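Side-chain contacts in transcriptional regulator, TetR family (Vibrio parahaemolyticus, PDB 3HE0), which probably binds DNA at regulatory sites and controls transcription, as regulators of the TetR family do: residues A[36-40]-A[41-45]; A[60-63]-A[64-68]. All coordinates share one frame; numbering follows the deposited sequence.

One contact caps a helix and the other lies inside one. Following the chain from the N terminus, contact 1 comes first, where helix 34-41 stops and the chain turns through residues 42-44 into helix 45-49, inside the predicted helix-turn-helix. Contact 2 (60-63 with 64-68) follows within the long helix 55-74. Each is local and closes no large loop; they run in series, neither nesting nor crossing. Their centres lie about 19 Å apart, and their nearest atoms, about 7 Å apart, do not touch. Helix 13-27 packs against both, while contact 2 also reaches helices 102-107 and 117-129.

Contact 1: A[36-40]-A[41-45]; sequences KLANE and AGVAA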
ATOM      1  N   LYS A  36      -3.062   8.697  27.704  1.00 39.50           N
ATOM      2  CA  LYS A  36      -3.280   9.781  26.741  1.00 38.92           C
ATOM      3  C   LYS A  36      -4.613   9.540  26.047  1.00 37.74           C
ATOM      4  O   LYS A  36      -5.332  10.490  25.745  1.00 38.17           O
ATOM      5  CB  LYS A  36      -2.139   9.882  25.719  1.00 39.01           C
ATOM      6  CG  LYS A  36      -1.666  11.339  25.416  1.00 40.32           C
ATOM      7  CD  LYS A  36      -1.956  11.828  23.985  1.00 41.33           C
ATOM      8  CE  LYS A  36      -1.319  13.223  23.727  1.00 42.62           C
ATOM      9  NZ  LYS A  36      -1.554  13.808  22.353  1.00 43.16           N
ATOM     10  N   LEU A  37      -4.945   8.265  25.826  1.00 36.22           N
ATOM     11  CA  LEU A  37      -6.221   7.904  25.228  1.00 34.79           C
ATOM     12  C   LEU A  37      -7.315   8.490  26.084  1.00 33.87           C
ATOM     13  O   LEU A  37      -8.187   9.183  25.581  1.00 32.76           O
ATOM     14  CB  LEU A  37      -6.375   6.383  25.091  1.00 34.56           C
ATOM     15  CG  LEU A  37      -7.688   5.882  24.470  1.00 34.50           C
ATOM     16  CD1 LEU A  37      -7.878   6.370  23.037  1.00 31.97           C
ATOM     17  CD2 LEU A  37      -7.730   4.393  24.498  1.00 33.29           C
ATOM     18  N   ALA A  38      -7.248   8.241  27.385  1.00 33.62           N
ATOM     19  CA  ALA A  38      -8.306   8.682  28.282  1.00 33.64           C
ATOM     20  C   ALA A  38      -8.366  10.208  28.293  1.00 33.48           C
ATOM     21  O   ALA A  38      -9.460  10.788  28.249  1.00 32.42           O
ATOM     22  CB  ALA A  38      -8.111   8.108  29.691  1.00 33.67           C
ATOM     23  N   ASN A  39      -7.186  10.833  28.319  1.00 34.00           N
ATOM     24  CA  ASN A  39      -7.048  12.294  28.219  1.00 34.66           C
ATOM     25  C   ASN A  39      -7.684  12.847  26.932  1.00 34.15           C
ATOM     26  O   ASN A  39      -8.484  13.776  26.983  1.00 34.05           O
ATOM     27  CB  ASN A  39      -5.564  12.728  28.273  1.00 35.14           C
ATOM     28  CG  ASN A  39      -4.920  12.516  29.652  1.00 36.89           C
ATOM     29  OD1 ASN A  39      -5.599  12.354  30.654  1.00 39.98           O
ATOM     30  ND2 ASN A  39      -3.597  12.520  29.690  1.00 39.43           N
ATOM     31  N   GLU A  40      -7.329  12.260  25.801  1.00 33.73           N
ATOM     32  CA  GLU A  40      -7.855  12.686  24.506  1.00 33.94           C
ATOM     33  C   GLU A  40      -9.313  12.335  24.262  1.00 32.72           C
ATOM     34  O   GLU A  40     -10.000  13.038  23.523  1.00 32.50           O
ATOM     35  CB  GLU A  40      -7.019  12.102  23.370  1.00 34.69           C
ATOM     36  CG  GLU A  40      -5.685  12.817  23.147  1.00 37.66           C
ATOM     37  CD  GLU A  40      -5.794  14.340  23.036  1.00 41.28           C
ATOM     38  OE1 GLU A  40      -5.713  14.878  21.888  1.00 43.93           O
ATOM     39  OE2 GLU A  40      -5.938  15.005  24.105  1.00 43.21           O
ATOM     40  N   ALA A  41      -9.784  11.246  24.853  1.00 31.01           N
ATOM     41  CA  ALA A  41     -11.175  10.890  24.718  1.00 30.08           C
ATOM     42  C   ALA A  41     -12.002  11.668  25.718  1.00 29.63           C
ATOM     43  O   ALA A  41     -13.220  11.724  25.605  1.00 29.80           O
ATOM     44  CB  ALA A  41     -11.370   9.403  24.917  1.00 30.19           C
ATOM     45  N   GLY A  42     -11.343  12.266  26.702  1.00 28.54           N
ATOM     46  CA  GLY A  42     -12.039  13.007  27.723  1.00 27.70           C
ATOM     47  C   GLY A  42     -12.787  12.078  28.654  1.00 27.42           C
ATOM     48  O   GLY A  42     -13.936  12.335  28.971  1.00 27.65           O
ATOM     49  N   VAL A  43     -12.155  10.980  29.072  1.00 26.43           N
ATOM     50  CA  VAL A  43     -12.786  10.081  30.029  1.00 25.93           C
ATOM     51  C   VAL A  43     -11.757   9.685  31.056  1.00 25.69           C
ATOM     52  O   VAL A  43     -10.569   9.746  30.787  1.00 25.51           O
ATOM     53  CB  VAL A  43     -13.318   8.841  29.326  1.00 26.00           C
ATOM     54  CG1 VAL A  43     -14.316   9.240  28.240  1.00 25.42           C
ATOM     55  CG2 VAL A  43     -12.148   8.030  28.742  1.00 24.07           C
ATOM     56  N   ALA A  44     -12.201   9.260  32.227  1.00 26.44           N
ATOM     57  CA  ALA A  44     -11.283   8.646  33.209  1.00 26.96           C
ATOM     58  C   ALA A  44     -10.685   7.360  32.646  1.00 28.10           C
ATOM     59  O   ALA A  44     -11.329   6.668  31.835  1.00 28.88           O
ATOM     60  CB  ALA A  44     -12.002   8.362  34.506  1.00 26.28           C
ATOM     61  N   ALA A  45      -9.461   7.017  33.064  1.00 28.64           N
ATOM     62  CA  ALA A  45      -8.846   5.715  32.669  1.00 28.13           C
ATOM     63  C   ALA A  45      -9.772   4.561  32.949  1.00 27.43           C
ATOM     64  O   ALA A  45      -9.874   3.625  32.162  1.00 28.36           O
ATOM     65  CB  ALA A  45      -7.543   5.490  33.422  1.00 28.74           C
TER
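The carbonyl oxygen of Ala38 is gripped by two successive backbone N-H groups as the helix ends. Val43 N donates the stronger bond, with Val43 N 2.8 Å from Ala38 O and nearly straight at 166°; Gly42 N adds a weak, strongly bent one. A second weak bond joins Gly42 N to Asn39 O at 3.2 Å. One step earlier the last regular helical bond survives, Ala41 N lying 2.7 Å from Leu37 O. The switch is made at Gly42, whose positive phi of 72° turns the chain out of the helix, a backbone shape that glycine adopts most readily. The turn folds Val43 back over the helix: its CG2, placed between the backbone N and the carbonyl carbon by a chi1 of -58°, comes 4.1 Å from Ala38 CB. Ala38 CB in turn lies 3.8 Å from Ala45 N, where the chain heads for helix 45-49. Ile48 of that helix touches Leu37, Ala38 and Val43, and Gln15 NE2 of helix 13-27 bonds to Ala41 O. Gly42 is thus the C-prime residue of a Schellman motif, which here ends the first helix of the predicted helix-turn-helix and begins its turn.

Contact 2: A[60-63]-A[64-68]; sequences EEVR and LNVAK
Leu64 lays its branched end across the side chain of Glu60, one helical turn earlier. Its CG stands 3.9 Å from Glu60 OE2 and 3.4 Å from Glu60 O, so the leucine touches one carboxylate oxygen and the carbonyl oxygen of the same residue. The acid reaches this place because its CG is anti to the backbone N (chi1 -177°) while the chain bends at chi2 (59°). Its other oxygen turns to Arg63: Arg63 NH1 is 2.9 Å from Glu60 OE1 in a salt bridge, approaching on the anti side and out of the carboxylate plane. Thr123 OG1 bonds to Glu60 OE2, so both carboxylate oxygens are held, which probably fixes the group's rotation and favours its charged form. Beneath these side chains runs the regular helical ladder, including Val66 N to Val62 O at 2.8 Å and Ala67 N to Arg63 O at 3.0 Å. Val66 CG2 rests 3.5 Å from Val62 O. The contact between Val66 CG2 and Val62 CG1 is looser, at 4.4 Å. Within the fold, Val62 packs on helix 13-27 of the DNA-binding region, Val66 meets helix 102-107, and Leu64 and Ala67 lie against helix 117-129.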
ATOM      1  N   GLU A  60      -7.603  -4.339  18.357  1.00 27.12           N
ATOM      2  CA  GLU A  60      -8.384  -5.164  17.436  1.00 27.57           C
ATOM      3  C   GLU A  60      -9.682  -4.487  17.054  1.00 26.96           C
ATOM      4  O   GLU A  60     -10.140  -4.594  15.907  1.00 26.32           O
ATOM      5  CB  GLU A  60      -8.677  -6.538  18.055  1.00 28.05           C
ATOM      6  CG  GLU A  60      -9.425  -7.491  17.125  1.00 31.88           C
ATOM      7  CD  GLU A  60      -8.662  -7.787  15.790  1.00 38.79           C
ATOM      8  OE1 GLU A  60      -7.391  -7.712  15.732  1.00 39.33           O
ATOM      9  OE2 GLU A  60      -9.361  -8.078  14.783  1.00 43.77           O
ATOM     10  N   GLU A  61     -10.282  -3.803  18.025  1.00 26.35           N
ATOM     11  CA  GLU A  61     -11.549  -3.131  17.801  1.00 26.85           C
ATOM     12  C   GLU A  61     -11.294  -1.936  16.930  1.00 25.72           C
ATOM     13  O   GLU A  61     -12.138  -1.570  16.134  1.00 25.76           O
ATOM     14  CB  GLU A  61     -12.189  -2.665  19.121  1.00 27.61           C
ATOM     15  CG  GLU A  61     -12.648  -3.789  20.008  1.00 32.09           C
ATOM     16  CD  GLU A  61     -13.612  -4.696  19.265  1.00 38.88           C
ATOM     17  OE1 GLU A  61     -14.581  -4.159  18.675  1.00 44.05           O
ATOM     18  OE2 GLU A  61     -13.374  -5.931  19.207  1.00 43.66           O
ATOM     19  N   VAL A  62     -10.143  -1.312  17.085  1.00 25.18           N
ATOM     20  CA  VAL A  62      -9.774  -0.225  16.188  1.00 25.68           C
ATOM     21  C   VAL A  62      -9.683  -0.746  14.727  1.00 25.98           C
ATOM     22  O   VAL A  62     -10.332  -0.216  13.833  1.00 24.37           O
ATOM     23  CB  VAL A  62      -8.467   0.491  16.660  1.00 25.61           C
ATOM     24  CG1 VAL A  62      -7.820   1.269  15.527  1.00 25.31           C
ATOM     25  CG2 VAL A  62      -8.777   1.421  17.839  1.00 24.96           C
ATOM     26  N   ARG A  63      -8.930  -1.818  14.510  1.00 27.44           N
ATOM     27  CA  ARG A  63      -8.810  -2.375  13.136  1.00 28.60           C
ATOM     28  C   ARG A  63     -10.178  -2.646  12.553  1.00 28.30           C
ATOM     29  O   ARG A  63     -10.441  -2.298  11.397  1.00 27.85           O
ATOM     30  CB  ARG A  63      -7.993  -3.660  13.094  1.00 29.14           C
ATOM     31  CG  ARG A  63      -6.548  -3.489  13.541  1.00 31.93           C
ATOM     32  CD  ARG A  63      -5.796  -4.824  13.553  1.00 35.44           C
ATOM     33  NE  ARG A  63      -4.551  -4.686  14.316  1.00 38.00           N
ATOM     34  CZ  ARG A  63      -4.351  -5.123  15.566  1.00 39.89           C
ATOM     35  NH1 ARG A  63      -5.290  -5.806  16.245  1.00 39.99           N
ATOM     36  NH2 ARG A  63      -3.177  -4.890  16.146  1.00 40.47           N
ATOM     37  N   LEU A  64     -11.062  -3.258  13.346  1.00 28.10           N
ATOM     38  CA  LEU A  64     -12.364  -3.658  12.795  1.00 28.26           C
ATOM     39  C   LEU A  64     -13.184  -2.437  12.503  1.00 28.52           C
ATOM     40  O   LEU A  64     -13.921  -2.409  11.499  1.00 29.56           O
ATOM     41  CB  LEU A  64     -13.141  -4.599  13.727  1.00 28.29           C
ATOM     42  CG  LEU A  64     -12.492  -5.982  13.891  1.00 29.54           C
ATOM     43  CD1 LEU A  64     -13.209  -6.854  14.928  1.00 27.25           C
ATOM     44  CD2 LEU A  64     -12.356  -6.681  12.516  1.00 27.63           C
ATOM     45  N   ASN A  65     -13.070  -1.424  13.369  1.00 27.62           N
ATOM     46  CA  ASN A  65     -13.857  -0.222  13.193  1.00 27.53           C
ATOM     47  C   ASN A  65     -13.377   0.576  11.943  1.00 27.23           C
ATOM     48  O   ASN A  65     -14.214   1.086  11.158  1.00 25.55           O
ATOM     49  CB  ASN A  65     -13.814   0.663  14.467  1.00 27.59           C
ATOM     50  CG  ASN A  65     -14.559   1.984  14.287  1.00 26.26           C
ATOM     51  OD1 ASN A  65     -15.772   1.999  14.144  1.00 30.67           O
ATOM     52  ND2 ASN A  65     -13.844   3.084  14.308  1.00 24.65           N
ATOM     53  N   VAL A  66     -12.052   0.670  11.773  1.00 26.93           N
ATOM     54  CA  VAL A  66     -11.474   1.312  10.569  1.00 28.28           C
ATOM     55  C   VAL A  66     -11.910   0.589   9.256  1.00 28.97           C
ATOM     56  O   VAL A  66     -12.405   1.200   8.311  1.00 30.21           O
ATOM     57  CB  VAL A  66      -9.949   1.388  10.670  1.00 28.48           C
ATOM     58  CG1 VAL A  66      -9.328   1.659   9.273  1.00 28.18           C
ATOM     59  CG2 VAL A  66      -9.543   2.469  11.698  1.00 26.34           C
ATOM     60  N   ALA A  67     -11.813  -0.719   9.249  1.00 29.48           N
ATOM     61  CA  ALA A  67     -12.319  -1.522   8.122  1.00 30.67           C
ATOM     62  C   ALA A  67     -13.812  -1.231   7.839  1.00 31.16           C
ATOM     63  O   ALA A  67     -14.246  -1.119   6.681  1.00 30.92           O
ATOM     64  CB  ALA A  67     -12.093  -3.016   8.384  1.00 29.64           C
ATOM     65  N   LYS A  68     -14.600  -1.061   8.884  1.00 31.56           N
ATOM     66  CA  LYS A  68     -16.035  -0.855   8.661  1.00 31.42           C
ATOM     67  C   LYS A  68     -16.277   0.503   8.019  1.00 31.11           C
ATOM     68  O   LYS A  68     -17.128   0.666   7.142  1.00 30.58           O
ATOM     69  CB  LYS A  68     -16.808  -0.997   9.976  1.00 31.97           C
ATOM     70  CG  LYS A  68     -18.351  -0.740   9.876  1.00 34.86           C
ATOM     71  CD  LYS A  68     -19.009  -1.422   8.622  1.00 40.76           C
ATOM     72  CE  LYS A  68     -20.326  -2.171   8.950  1.00 43.55           C
ATOM     73  NZ  LYS A  68     -21.315  -1.323   9.733  1.00 45.70           N
TER